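Local coordinates for protein LacI family sugar-binding transcriptional regulator (Enterococcus faecalis V583, PDB 4RK0) that binds ribose between its two lobes and, as a LacI-family regulator, probably controls transcription by binding DNA, at residues Gly66-Ser71 with Pro89-Asp94; Ile158-Ser163 with Asp187-Gly192; Gly166-Val171 with Leu193-Ala198. One frame throughout, in Å; residues are numbered along the deposited sequence.

Contact 1 (Gly66-Ser71 with Pro89-Asp94); sequences GFVIAS and PFIVLD. With RIB (alpha-D-ribofuranose), chain E.
Strands 66-69 and 90-93 run parallel, their axes 4.8 Å apart, as successive strands of a beta-alpha-beta unit whose connecting helix is 76-86, in the Rossmann-like core of a periplasmic-binding-protein lobe. Four backbone hydrogen bonds join them, and the odd-numbered residues do all the bonding. Phe67 N donates to Pro89 O and Phe67 O receives Ile91 N; Ile69 N then reaches Ile91 O at 2.8 Å, and Ile69 O takes Leu93 N. The two middle bonds arrive nearly along their C=O axes, whereas the outer pair lie in the carbonyl plane. CA-H...O contacts thicken the seam: Phe67 O also meets Phe90 CA at 3.1 Å.

Apolar packing divides between the faces of the sheet. On the face under helix 76-86, the beta carbons of Phe67 and Phe90 pair at 4.0 Å, while the ends of both side chains lead away from the opposite strand and both side chains touch Leu83 of that helix. Phe90 CG sits between its own N and carbonyl carbon (chi1 69°), and Val92 CG1 lies at the ring's edge, in plane. Across the sheet, Val68 and Ile91 stand side by side, joined through their CG2 methyls. Leu93, whose CG also lies between N and the carbonyl carbon (chi1 67°), swings CD2 back over the seam to Val68 CG1, 3.6 Å away, and to Ala70 CB; Val68 continues onto helix 233-249.

The polar side chain of the contact is Asp94, one residue beyond the last cross-strand bond. Its OD1 accepts ribose O2 at 2.6 Å; OD2 also takes O1, though its position is less certain. Accepting from the sugar, chiefly through OD1, is consistent with an ionised carboxylate that receives ribose hydroxyls.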
ATOM      1  N   GLY A  66       7.911  -6.117  22.695  1.00 34.10           N
ATOM      2  CA  GLY A  66       8.329  -7.133  21.733  1.00 30.02           C
ATOM      3  C   GLY A  66       8.502  -6.568  20.327  1.00 28.70           C
ATOM      4  O   GLY A  66       8.014  -5.481  20.046  1.00 33.46           O
ATOM      5  N   PHE A  67       9.245  -7.297  19.508  1.00 28.70           N
ATOM      6  CA  PHE A  67       9.590  -6.873  18.137  1.00 34.73           C
ATOM      7  C   PHE A  67       9.226  -7.922  17.101  1.00 39.08           C
ATOM      8  O   PHE A  67       9.530  -9.096  17.256  1.00 32.32           O
ATOM      9  CB  PHE A  67      11.115  -6.613  17.972  1.00 36.10           C
ATOM     10  CG  PHE A  67      11.569  -5.267  18.460  1.00 40.45           C
ATOM     11  CD1 PHE A  67      11.332  -4.132  17.706  1.00 37.10           C
ATOM     12  CD2 PHE A  67      12.261  -5.133  19.666  1.00 38.94           C
ATOM     13  CE1 PHE A  67      11.757  -2.880  18.150  1.00 39.73           C
ATOM     14  CE2 PHE A  67      12.682  -3.886  20.113  1.00 36.51           C
ATOM     15  CZ  PHE A  67      12.428  -2.760  19.357  1.00 33.60           C
ATOM     16  N   VAL A  68       8.600  -7.475  16.013  1.00 30.27           N
ATOM     17  CA  VAL A  68       8.468  -8.304  14.811  1.00 30.62           C
ATOM     18  C   VAL A  68       9.510  -7.777  13.803  1.00 28.34           C
ATOM     19  O   VAL A  68       9.472  -6.593  13.488  1.00 28.87           O
ATOM     20  CB  VAL A  68       7.063  -8.121  14.167  1.00 31.31           C
ATOM     21  CG1 VAL A  68       6.938  -8.979  12.924  1.00 27.83           C
ATOM     22  CG2 VAL A  68       5.964  -8.459  15.174  1.00 31.50           C
ATOM     23  N   ILE A  69      10.359  -8.659  13.299  1.00 25.84           N
ATOM     24  CA  ILE A  69      11.508  -8.290  12.451  1.00 27.59           C
ATOM     25  C   ILE A  69      11.404  -9.004  11.110  1.00 24.99           C
ATOM     26  O   ILE A  69      11.592 -10.195  10.991  1.00 29.48           O
ATOM     27  CB  ILE A  69      12.894  -8.537  13.139  1.00 25.00           C
ATOM     28  CG1 ILE A  69      12.954  -7.778  14.472  1.00 33.46           C
ATOM     29  CG2 ILE A  69      14.007  -8.074  12.192  1.00 33.79           C
ATOM     30  CD1 ILE A  69      14.065  -8.181  15.418  1.00 39.00           C
ATOM     31  N   ALA A  70      11.054  -8.223  10.090  1.00 29.82           N
ATOM     32  CA  ALA A  70      10.884  -8.736   8.764  1.00 26.78           C
ATOM     33  C   ALA A  70      11.980  -8.222   7.807  1.00 34.57           C
ATOM     34  O   ALA A  70      11.937  -8.548   6.630  1.00 31.01           O
ATOM     35  CB  ALA A  70       9.510  -8.327   8.212  1.00 29.89           C
ATOM     36  N   SER A  71      12.913  -7.403   8.305  1.00 29.65           N
ATOM     37  CA  SER A  71      13.957  -6.759   7.479  1.00 25.21           C
ATOM     38  C   SER A  71      15.315  -7.348   7.832  1.00 34.41           C
ATOM     39  O   SER A  71      15.614  -7.515   9.006  1.00 33.26           O
ATOM     40  CB  SER A  71      13.949  -5.232   7.742  1.00 36.83           C
ATOM     41  OG  SER A  71      15.132  -4.589   7.284  1.00 32.67           O
ATOM     42  N   PRO A  89      11.473 -10.233  23.850  1.00 32.66           N
ATOM     43  CA  PRO A  89      11.100 -11.247  22.887  1.00 35.42           C
ATOM     44  C   PRO A  89      10.920 -10.647  21.482  1.00 25.60           C
ATOM     45  O   PRO A  89      10.600  -9.465  21.347  1.00 32.58           O
ATOM     46  CB  PRO A  89       9.772 -11.764  23.435  1.00 39.65           C
ATOM     47  CG  PRO A  89       9.197 -10.602  24.154  1.00 46.42           C
ATOM     48  CD  PRO A  89      10.367  -9.898  24.759  1.00 41.31           C
ATOM     49  N   PHE A  90      11.202 -11.463  20.494  1.00 27.11           N
ATOM     50  CA  PHE A  90      11.042 -11.098  19.095  1.00 37.92           C
ATOM     51  C   PHE A  90      10.721 -12.300  18.211  1.00 40.24           C
ATOM     52  O   PHE A  90      10.787 -13.453  18.619  1.00 36.72           O
ATOM     53  CB  PHE A  90      12.314 -10.414  18.592  1.00 30.61           C
ATOM     54  CG  PHE A  90      13.503 -11.344  18.486  1.00 39.25           C
ATOM     55  CD1 PHE A  90      14.329 -11.574  19.570  1.00 40.99           C
ATOM     56  CD2 PHE A  90      13.766 -12.006  17.314  1.00 39.13           C
ATOM     57  CE1 PHE A  90      15.403 -12.452  19.466  1.00 29.33           C
ATOM     58  CE2 PHE A  90      14.832 -12.874  17.198  1.00 39.69           C
ATOM     59  CZ  PHE A  90      15.660 -13.107  18.286  1.00 41.20           C
ATOM     60  N   ILE A  91      10.348 -12.006  16.969  1.00 29.36           N
ATOM     61  CA  ILE A  91      10.021 -13.013  16.000  1.00 21.88           C
ATOM     62  C   ILE A  91      10.452 -12.468  14.624  1.00 23.02           C
ATOM     63  O   ILE A  91      10.384 -11.276  14.403  1.00 28.40           O
ATOM     64  CB  ILE A  91       8.506 -13.366  16.046  1.00 31.14           C
ATOM     65  CG1 ILE A  91       8.183 -14.526  15.112  1.00 32.10           C
ATOM     66  CG2 ILE A  91       7.636 -12.139  15.772  1.00 27.40           C
ATOM     67  CD1 ILE A  91       6.898 -15.241  15.524  1.00 32.18           C
ATOM     68  N   VAL A  92      10.971 -13.358  13.799  1.00 27.35           N
ATOM     69  CA  VAL A  92      11.480 -13.027  12.466  1.00 34.53           C
ATOM     70  C   VAL A  92      10.655 -13.701  11.356  1.00 36.39           C
ATOM     71  O   VAL A  92      10.001 -14.729  11.533  1.00 31.60           O
ATOM     72  CB  VAL A  92      12.985 -13.381  12.286  1.00 37.30           C
ATOM     73  CG1 VAL A  92      13.819 -12.823  13.431  1.00 32.82           C
ATOM     74  CG2 VAL A  92      13.234 -14.869  12.074  1.00 34.89           C
ATOM     75  N   LEU A  93      10.688 -13.089  10.192  1.00 26.47           N
ATOM     76  CA  LEU A  93       9.981 -13.588   9.074  1.00 31.46           C
ATOM     77  C   LEU A  93      10.480 -12.867   7.839  1.00 32.85           C
ATOM     78  O   LEU A  93      11.242 -11.884   7.908  1.00 27.27           O
ATOM     79  CB  LEU A  93       8.472 -13.338   9.218  1.00 27.49           C
ATOM     80  CG  LEU A  93       7.998 -11.897   9.169  1.00 28.75           C
ATOM     81  CD1 LEU A  93       6.492 -11.858   8.820  1.00 33.27           C
ATOM     82  CD2 LEU A  93       8.308 -11.121  10.424  1.00 28.85           C
ATOM     83  N   ASP A  94      10.031 -13.405   6.728  1.00 25.23           N
ATOM     84  CA  ASP A  94      10.173 -12.799   5.416  1.00 29.82           C
ATOM     85  C   ASP A  94      11.657 -12.603   5.059  1.00 22.63           C
ATOM     86  O   ASP A  94      12.392 -13.601   4.992  1.00 28.58           O
ATOM     87  CB  ASP A  94       9.388 -11.501   5.330  1.00 27.88           C
ATOM     88  CG  ASP A  94       9.005 -11.181   3.871  1.00 34.25           C
ATOM     89  OD1 ASP A  94       8.361 -12.038   3.222  1.00 32.23           O
ATOM     90  OD2 ASP A  94       9.418 -10.142   3.356  1.00 31.16           O
TER
HETATM   91  O5  RIB E 401       6.527  -8.598  -2.654  1.00 29.42           O
HETATM   92  C5  RIB E 401       7.430  -8.201  -1.634  1.00 42.42           C
HETATM   93  C4  RIB E 401       8.356  -9.328  -1.483  1.00 60.23           C
HETATM   94  O4  RIB E 401       9.459  -9.072  -0.575  1.00 31.87           O
HETATM   95  C3  RIB E 401       7.328 -10.335  -1.006  1.00 24.60           C
HETATM   96  O3  RIB E 401       7.364 -11.328  -2.032  1.00 23.42           O
HETATM   97  C2  RIB E 401       7.874 -10.665   0.386  1.00 23.02           C
HETATM   98  O2  RIB E 401       7.925 -12.052   0.612  1.00 22.43           O
HETATM   99  C1  RIB E 401       9.199  -9.903   0.565  1.00 43.37           C
HETATM  100  O1  RIB E 401      10.256 -10.749   0.984  1.00 33.90           O

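Contact 2 (Ile158-Ser163 with Asp187-Gly192); sequences IETELS and DEIAFG
One face of the Phe191 ring is occupied by Asp187 O, which stands 3.3 Å above the plane over the ring centre; the same carbonyl accepts Phe191 N in the first turn of the helix. Phe191 also packs on Met218 of the second subunit. The Asp187 carboxylate points elsewhere, to Thr228 and to the backbone at Val216. Asp187 and Phe191 belong to the start of helix 187-199, in the Rossmann-like C-terminal lobe of a periplasmic-binding-protein fold, and the turn leaving strand 154-159 folds against that start.

Ile189 carries most of the packing. With CG1 anti to its carbonyl carbon, it sends CD1 toward the turn, where Leu162 CD1 meets it at 4.0 Å, the two chains crossing at about a right angle. Ile189 CG1 lies at 3.8 Å from Ser163 O, so the turn's backbone forms part of the surface. Leu162 is the centre of an inverse gamma turn, and its side chain comes within about 4 Å of the bound ribose. Ile189 N bonds Asn186 OD1, tying the helix start to an amide whose ND2 binds the sugar.

Polar matching is indirect. A single water donates to both Leu162 O and Glu188 OE1, each at 2.8 Å, and so spans the gap between turn and helix. On the other side of the turn, Ser163 is the N-cap of helix 164-175: its OG accepts Gly166 N and donates to the anti lone pair of Glu161 OE2, at 2.6 Å.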
ATOM      1  N   ILE A 158      17.753 -12.069 -14.962  1.00 33.02           N
ATOM      2  CA  ILE A 158      17.976 -10.616 -15.058  1.00 33.06           C
ATOM      3  C   ILE A 158      17.797  -9.997 -13.695  1.00 38.18           C
ATOM      4  O   ILE A 158      16.765 -10.179 -13.064  1.00 35.57           O
ATOM      5  CB  ILE A 158      17.058  -9.939 -16.088  1.00 35.31           C
ATOM      6  CG1 ILE A 158      17.392 -10.453 -17.492  1.00 59.17           C
ATOM      7  CG2 ILE A 158      17.190  -8.413 -16.004  1.00 38.16           C
ATOM      8  CD1 ILE A 158      16.446  -9.990 -18.572  1.00 45.93           C
ATOM      9  N   GLU A 159      18.824  -9.294 -13.220  1.00 28.49           N
ATOM     10  CA  GLU A 159      18.759  -8.631 -11.914  1.00 27.33           C
ATOM     11  C   GLU A 159      18.284  -7.218 -12.077  1.00 40.62           C
ATOM     12  O   GLU A 159      18.655  -6.500 -13.029  1.00 38.38           O
ATOM     13  CB  GLU A 159      20.110  -8.685 -11.185  1.00 38.72           C
ATOM     14  CG  GLU A 159      20.603 -10.110 -11.013  1.00 43.48           C
ATOM     15  CD  GLU A 159      21.983 -10.204 -10.408  1.00 63.77           C
ATOM     16  OE1 GLU A 159      22.865  -9.412 -10.773  1.00 55.21           O
ATOM     17  OE2 GLU A 159      22.182 -11.092  -9.567  1.00 48.34           O
ATOM     18  N   THR A 160      17.437  -6.823 -11.145  1.00 29.17           N
ATOM     19  CA  THR A 160      16.846  -5.524 -11.185  1.00 34.27           C
ATOM     20  C   THR A 160      16.290  -5.250  -9.813  1.00 34.29           C
ATOM     21  O   THR A 160      16.118  -6.166  -9.023  1.00 47.18           O
ATOM     22  CB  THR A 160      15.755  -5.448 -12.291  1.00 31.55           C
ATOM     23  OG1 THR A 160      15.590  -4.078 -12.706  1.00 33.20           O
ATOM     24  CG2 THR A 160      14.373  -6.047 -11.772  1.00 28.46           C
ATOM     25  N   GLU A 161      16.046  -3.977  -9.515  1.00 25.44           N
ATOM     26  CA  GLU A 161      15.472  -3.574  -8.238  1.00 25.33           C
ATOM     27  C   GLU A 161      14.112  -4.271  -7.983  1.00 26.22           C
ATOM     28  O   GLU A 161      13.277  -4.449  -8.892  1.00 31.59           O
ATOM     29  CB  GLU A 161      15.318  -2.064  -8.204  1.00 34.89           C
ATOM     30  CG  GLU A 161      14.594  -1.525  -6.992  1.00 51.86           C
ATOM     31  CD  GLU A 161      14.551  -0.009  -6.968  1.00 98.08           C
ATOM     32  OE1 GLU A 161      15.511   0.586  -6.449  1.00 70.22           O
ATOM     33  OE2 GLU A 161      13.558   0.586  -7.448  1.00 42.09           O
ATOM     34  N   LEU A 162      13.912  -4.642  -6.729  1.00 26.71           N
ATOM     35  CA  LEU A 162      12.672  -5.294  -6.278  1.00 33.26           C
ATOM     36  C   LEU A 162      11.569  -4.254  -6.126  1.00 21.85           C
ATOM     37  O   LEU A 162      11.293  -3.759  -5.019  1.00 32.76           O
ATOM     38  CB  LEU A 162      12.943  -5.977  -4.929  1.00 31.36           C
ATOM     39  CG  LEU A 162      11.812  -6.812  -4.314  1.00 26.59           C
ATOM     40  CD1 LEU A 162      11.503  -7.975  -5.210  1.00 31.23           C
ATOM     41  CD2 LEU A 162      12.319  -7.302  -2.949  1.00 31.32           C
ATOM     42  N   SER A 163      10.966  -3.878  -7.251  1.00 23.26           N
ATOM     43  CA  SER A 163      10.047  -2.766  -7.295  1.00 22.44           C
ATOM     44  C   SER A 163       9.396  -2.678  -8.692  1.00 20.81           C
ATOM     45  O   SER A 163       9.845  -3.336  -9.638  1.00 25.76           O
ATOM     46  CB  SER A 163      10.743  -1.445  -6.977  1.00 30.23           C
ATOM     47  OG  SER A 163      11.564  -1.046  -8.047  1.00 26.85           O
ATOM     48  N   ASP A 187       5.102  -9.539  -7.450  1.00 24.06           N
ATOM     49  CA  ASP A 187       4.039  -8.943  -8.281  1.00 27.65           C
ATOM     50  C   ASP A 187       4.413  -7.506  -8.686  1.00 24.02           C
ATOM     51  O   ASP A 187       4.119  -7.086  -9.803  1.00 24.62           O
ATOM     52  CB  ASP A 187       2.676  -8.990  -7.597  1.00 35.26           C
ATOM     53  CG  ASP A 187       2.084 -10.422  -7.507  1.00 22.74           C
ATOM     54  OD1 ASP A 187       2.461 -11.295  -8.293  1.00 24.76           O
ATOM     55  OD2 ASP A 187       1.230 -10.636  -6.646  1.00 27.52           O
ATOM     56  N   GLU A 188       5.056  -6.760  -7.814  1.00 26.14           N
ATOM     57  CA  GLU A 188       5.488  -5.400  -8.178  1.00 29.89           C
ATOM     58  C   GLU A 188       6.441  -5.399  -9.385  1.00 29.22           C
ATOM     59  O   GLU A 188       6.273  -4.605 -10.313  1.00 25.00           O
ATOM     60  CB  GLU A 188       6.142  -4.701  -6.976  1.00 27.79           C
ATOM     61  CG  GLU A 188       5.162  -4.372  -5.865  1.00 30.08           C
ATOM     62  CD  GLU A 188       5.507  -3.092  -5.113  1.00124.24           C
ATOM     63  OE1 GLU A 188       6.689  -2.871  -4.785  1.00 43.34           O
ATOM     64  OE2 GLU A 188       4.593  -2.295  -4.831  1.00 43.93           O
ATOM     65  N   ILE A 189       7.424  -6.296  -9.409  1.00 24.53           N
ATOM     66  CA  ILE A 189       8.230  -6.450 -10.627  1.00 25.16           C
ATOM     67  C   ILE A 189       7.371  -6.744 -11.859  1.00 25.37           C
ATOM     68  O   ILE A 189       7.632  -6.206 -12.946  1.00 27.65           O
ATOM     69  CB  ILE A 189       9.279  -7.555 -10.483  1.00 23.60           C
ATOM     70  CG1 ILE A 189      10.338  -7.071  -9.503  1.00 24.41           C
ATOM     71  CG2 ILE A 189       9.911  -7.891 -11.823  1.00 29.88           C
ATOM     72  CD1 ILE A 189      11.447  -8.071  -9.197  1.00 25.60           C
ATOM     73  N   ALA A 190       6.428  -7.675 -11.721  1.00 26.23           N
ATOM     74  CA  ALA A 190       5.542  -8.039 -12.800  1.00 29.47           C
ATOM     75  C   ALA A 190       4.755  -6.828 -13.332  1.00 26.15           C
ATOM     76  O   ALA A 190       4.555  -6.692 -14.549  1.00 24.23           O
ATOM     77  CB  ALA A 190       4.540  -9.082 -12.330  1.00 29.09           C
ATOM     78  N   PHE A 191       4.267  -6.002 -12.424  1.00 23.91           N
ATOM     79  CA  PHE A 191       3.553  -4.786 -12.866  1.00 25.42           C
ATOM     80  C   PHE A 191       4.463  -3.880 -13.683  1.00 21.60           C
ATOM     81  O   PHE A 191       4.032  -3.247 -14.682  1.00 24.64           O
ATOM     82  CB  PHE A 191       2.911  -4.014 -11.711  1.00 25.32           C
ATOM     83  CG  PHE A 191       1.955  -4.823 -10.884  1.00 27.44           C
ATOM     84  CD1 PHE A 191       1.241  -5.895 -11.434  1.00 23.06           C
ATOM     85  CD2 PHE A 191       1.787  -4.525  -9.542  1.00 24.00           C
ATOM     86  CE1 PHE A 191       0.379  -6.656 -10.660  1.00 24.44           C
ATOM     87  CE2 PHE A 191       0.938  -5.287  -8.767  1.00 24.36           C
ATOM     88  CZ  PHE A 191       0.235  -6.352  -9.331  1.00 22.65           C
ATOM     89  N   GLY A 192       5.730  -3.849 -13.326  1.00 23.46           N
ATOM     90  CA  GLY A 192       6.714  -3.046 -14.055  1.00 26.70           C
ATOM     91  C   GLY A 192       6.930  -3.558 -15.451  1.00 30.47           C
ATOM     92  O   GLY A 192       6.979  -2.787 -16.400  1.00 24.31           O
TER
HETATM   93  O   HOH W   1       8.757  -4.608  -4.067  1.00 31.92           O

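Contact 3 (Gly166-Val171 with Leu193-Ala198); sequences GGYQAV and LYRGLA
Tyr168 and Arg195 form a cation-pi stack on the rim of two helices packed in the same direction, 164-175 and 187-199, neighbours along one side of the parallel sheet in the Rossmann-like C-terminal lobe. The guanidinium lies flat on the ring, planes 10° apart, with Arg195 CZ 4.0 Å from the ring centroid and almost directly over it. Arg195 reaches there extended from CG to NE, its CG and CD also riding on Tyr168 CD1 and CE1, while Tyr168 CG is anti to the backbone N (chi1 180°).

Beneath the stack the helices come very close, their axes 7.3 Å apart and crossing at -34°. Gly167 and Gly196, having no side chains, let the backbones approach, and Tyr168 CD1 settles 3.6 Å from Gly196 CA, with Gly196 N in plane at the ring's edge, 3.7 Å from CD1. Val171 spreads its two methyls over the same glycine: CG2 touches Gly196 CA at 3.7 Å and turns toward Leu193 CD2, and CG1 reaches Leu197 CD2. Leu193 CD2 in turn presses on Gly167 O at 3.3 Å.

Farther out, Leu193 and Leu197 continue onto Ile210 of strand 209-211, so helix 187-199 rests on the sheet. Tyr168 OH is fixed by a hydrogen bond to Glu199 OE1, whereas the ion pair of the same carboxylate with Arg195 NE is long and weak. From the second subunit, Tyr221 OH makes a weak hydrogen bond with Arg195 NH1.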
ATOM      1  N   GLY A 166      11.859  -1.294 -11.029  1.00 28.80           N
ATOM      2  CA  GLY A 166      12.763  -2.370 -11.405  1.00 26.29           C
ATOM      3  C   GLY A 166      12.300  -3.253 -12.544  1.00 23.56           C
ATOM      4  O   GLY A 166      13.075  -3.562 -13.464  1.00 25.88           O
ATOM      5  N   GLY A 167      11.052  -3.714 -12.486  1.00 25.86           N
ATOM      6  CA  GLY A 167      10.510  -4.548 -13.565  1.00 26.29           C
ATOM      7  C   GLY A 167      10.462  -3.745 -14.886  1.00 28.86           C
ATOM      8  O   GLY A 167      10.786  -4.251 -15.969  1.00 28.05           O
ATOM      9  N   TYR A 168      10.088  -2.488 -14.767  1.00 25.07           N
ATOM     10  CA  TYR A 168      10.054  -1.581 -15.924  1.00 29.11           C
ATOM     11  C   TYR A 168      11.410  -1.456 -16.580  1.00 26.09           C
ATOM     12  O   TYR A 168      11.529  -1.548 -17.798  1.00 27.46           O
ATOM     13  CB  TYR A 168       9.544  -0.214 -15.461  1.00 31.77           C
ATOM     14  CG  TYR A 168       9.448   0.863 -16.539  1.00 28.95           C
ATOM     15  CD1 TYR A 168       8.573   0.730 -17.587  1.00 27.79           C
ATOM     16  CD2 TYR A 168      10.215   2.029 -16.463  1.00 45.20           C
ATOM     17  CE1 TYR A 168       8.468   1.719 -18.566  1.00 28.32           C
ATOM     18  CE2 TYR A 168      10.130   3.022 -17.435  1.00 37.45           C
ATOM     19  CZ  TYR A 168       9.249   2.866 -18.478  1.00 39.55           C
ATOM     20  OH  TYR A 168       9.137   3.849 -19.435  1.00 34.08           O
ATOM     21  N   GLN A 169      12.444  -1.245 -15.765  1.00 30.62           N
ATOM     22  CA  GLN A 169      13.798  -1.066 -16.274  1.00 41.43           C
ATOM     23  C   GLN A 169      14.421  -2.346 -16.793  1.00 37.76           C
ATOM     24  O   GLN A 169      15.422  -2.276 -17.478  1.00 33.42           O
ATOM     25  CB  GLN A 169      14.691  -0.503 -15.192  1.00 35.62           C
ATOM     26  CG  GLN A 169      14.422   0.952 -14.912  1.00 40.84           C
ATOM     27  CD  GLN A 169      15.198   1.446 -13.708  1.00 61.64           C
ATOM     28  OE1 GLN A 169      15.815   0.666 -12.970  1.00 60.61           O
ATOM     29  NE2 GLN A 169      15.148   2.741 -13.486  1.00 49.32           N
ATOM     30  N   ALA A 170      13.845  -3.512 -16.464  1.00 29.98           N
ATOM     31  CA  ALA A 170      14.314  -4.796 -17.056  1.00 47.40           C
ATOM     32  C   ALA A 170      13.829  -5.044 -18.495  1.00 34.08           C
ATOM     33  O   ALA A 170      14.328  -5.937 -19.199  1.00 27.32           O
ATOM     34  CB  ALA A 170      13.905  -5.977 -16.168  1.00 42.58           C
ATOM     35  N   VAL A 171      12.827  -4.295 -18.944  1.00 30.81           N
ATOM     36  CA  VAL A 171      12.180  -4.646 -20.191  1.00 23.48           C
ATOM     37  C   VAL A 171      13.109  -4.540 -21.409  1.00 31.68           C
ATOM     38  O   VAL A 171      13.104  -5.429 -22.268  1.00 31.04           O
ATOM     39  CB  VAL A 171      10.832  -3.920 -20.372  1.00 30.60           C
ATOM     40  CG1 VAL A 171      10.287  -4.157 -21.773  1.00 32.36           C
ATOM     41  CG2 VAL A 171       9.831  -4.381 -19.312  1.00 32.11           C
ATOM     42  N   LEU A 193       7.075  -4.874 -15.557  1.00 24.44           N
ATOM     43  CA  LEU A 193       7.094  -5.581 -16.840  1.00 21.41           C
ATOM     44  C   LEU A 193       5.922  -5.254 -17.726  1.00 23.73           C
ATOM     45  O   LEU A 193       6.112  -4.924 -18.924  1.00 24.69           O
ATOM     46  CB  LEU A 193       7.189  -7.098 -16.626  1.00 26.89           C
ATOM     47  CG  LEU A 193       8.437  -7.594 -15.875  1.00 27.54           C
ATOM     48  CD1 LEU A 193       8.359  -9.095 -15.635  1.00 31.37           C
ATOM     49  CD2 LEU A 193       9.675  -7.277 -16.651  1.00 26.32           C
ATOM     50  N   TYR A 194       4.729  -5.359 -17.168  1.00 23.78           N
ATOM     51  CA  TYR A 194       3.501  -4.993 -17.902  1.00 27.27           C
ATOM     52  C   TYR A 194       3.642  -3.607 -18.544  1.00 31.77           C
ATOM     53  O   TYR A 194       3.379  -3.445 -19.730  1.00 31.68           O
ATOM     54  CB  TYR A 194       2.280  -4.962 -16.991  1.00 27.90           C
ATOM     55  CG  TYR A 194       1.516  -6.259 -16.812  1.00 23.58           C
ATOM     56  CD1 TYR A 194       2.171  -7.473 -16.584  1.00 28.95           C
ATOM     57  CD2 TYR A 194       0.122  -6.255 -16.782  1.00 22.29           C
ATOM     58  CE1 TYR A 194       1.458  -8.658 -16.418  1.00 24.67           C
ATOM     59  CE2 TYR A 194      -0.603  -7.418 -16.600  1.00 25.32           C
ATOM     60  CZ  TYR A 194       0.063  -8.631 -16.411  1.00 24.41           C
ATOM     61  OH  TYR A 194      -0.721  -9.760 -16.237  1.00 25.23           O
ATOM     62  N   ARG A 195       4.029  -2.611 -17.753  1.00 25.71           N
ATOM     63  CA  ARG A 195       4.155  -1.251 -18.250  1.00 27.32           C
ATOM     64  C   ARG A 195       5.228  -1.149 -19.342  1.00 34.13           C
ATOM     65  O   ARG A 195       5.006  -0.529 -20.362  1.00 30.91           O
ATOM     66  CB  ARG A 195       4.472  -0.296 -17.098  1.00 26.38           C
ATOM     67  CG  ARG A 195       4.744   1.126 -17.511  1.00 25.08           C
ATOM     68  CD  ARG A 195       5.251   1.975 -16.355  1.00 27.59           C
ATOM     69  NE  ARG A 195       5.699   3.308 -16.786  1.00 33.47           N
ATOM     70  CZ  ARG A 195       6.449   4.142 -16.054  1.00 41.02           C
ATOM     71  NH1 ARG A 195       6.880   3.800 -14.837  1.00 40.12           N
ATOM     72  NH2 ARG A 195       6.803   5.327 -16.548  1.00 41.94           N
ATOM     73  N   GLY A 196       6.387  -1.749 -19.141  1.00 22.88           N
ATOM     74  CA  GLY A 196       7.442  -1.616 -20.116  1.00 23.82           C
ATOM     75  C   GLY A 196       7.108  -2.337 -21.402  1.00 32.36           C
ATOM     76  O   GLY A 196       7.384  -1.835 -22.522  1.00 31.45           O
ATOM     77  N   LEU A 197       6.515  -3.527 -21.257  1.00 33.31           N
ATOM     78  CA  LEU A 197       6.111  -4.283 -22.428  1.00 36.01           C
ATOM     79  C   LEU A 197       5.020  -3.502 -23.200  1.00 29.15           C
ATOM     80  O   LEU A 197       5.044  -3.472 -24.428  1.00 30.11           O
ATOM     81  CB  LEU A 197       5.620  -5.685 -22.063  1.00 33.36           C
ATOM     82  CG  LEU A 197       6.773  -6.609 -21.646  1.00 32.03           C
ATOM     83  CD1 LEU A 197       6.248  -7.919 -21.072  1.00 41.82           C
ATOM     84  CD2 LEU A 197       7.692  -6.900 -22.821  1.00 31.76           C
ATOM     85  N   ALA A 198       4.096  -2.868 -22.490  1.00 30.50           N
ATOM     86  CA  ALA A 198       3.044  -2.106 -23.154  1.00 33.69           C
ATOM     87  C   ALA A 198       3.680  -0.969 -23.995  1.00 27.79           C
ATOM     88  O   ALA A 198       3.285  -0.744 -25.127  1.00 34.10           O
ATOM     89  CB  ALA A 198       2.054  -1.539 -22.153  1.00 28.47           C
TER

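In the fold
Followed from the N terminus, the chain first closes contact 1, where the second strand of a beta-alpha-beta unit returns beside the first within the N-terminal lobe; 17 residues, mostly helix 76-86, separate the two segments. Contacts 2 and 3 come later and cross: the turn at 158-163 and helix segment 166-171 both precede strand 181-184, and their partners 187-192 and 193-198 follow it in one helix. These two touch through Thr160 OG1 and Gly166 O, and together tie strand 154-159, helix 164-175 and helix 187-199 of the C-terminal lobe. Contact 1 lies about 25 Å from contact 2, centre to centre, and the ribose pocket draws on residues of both lobes.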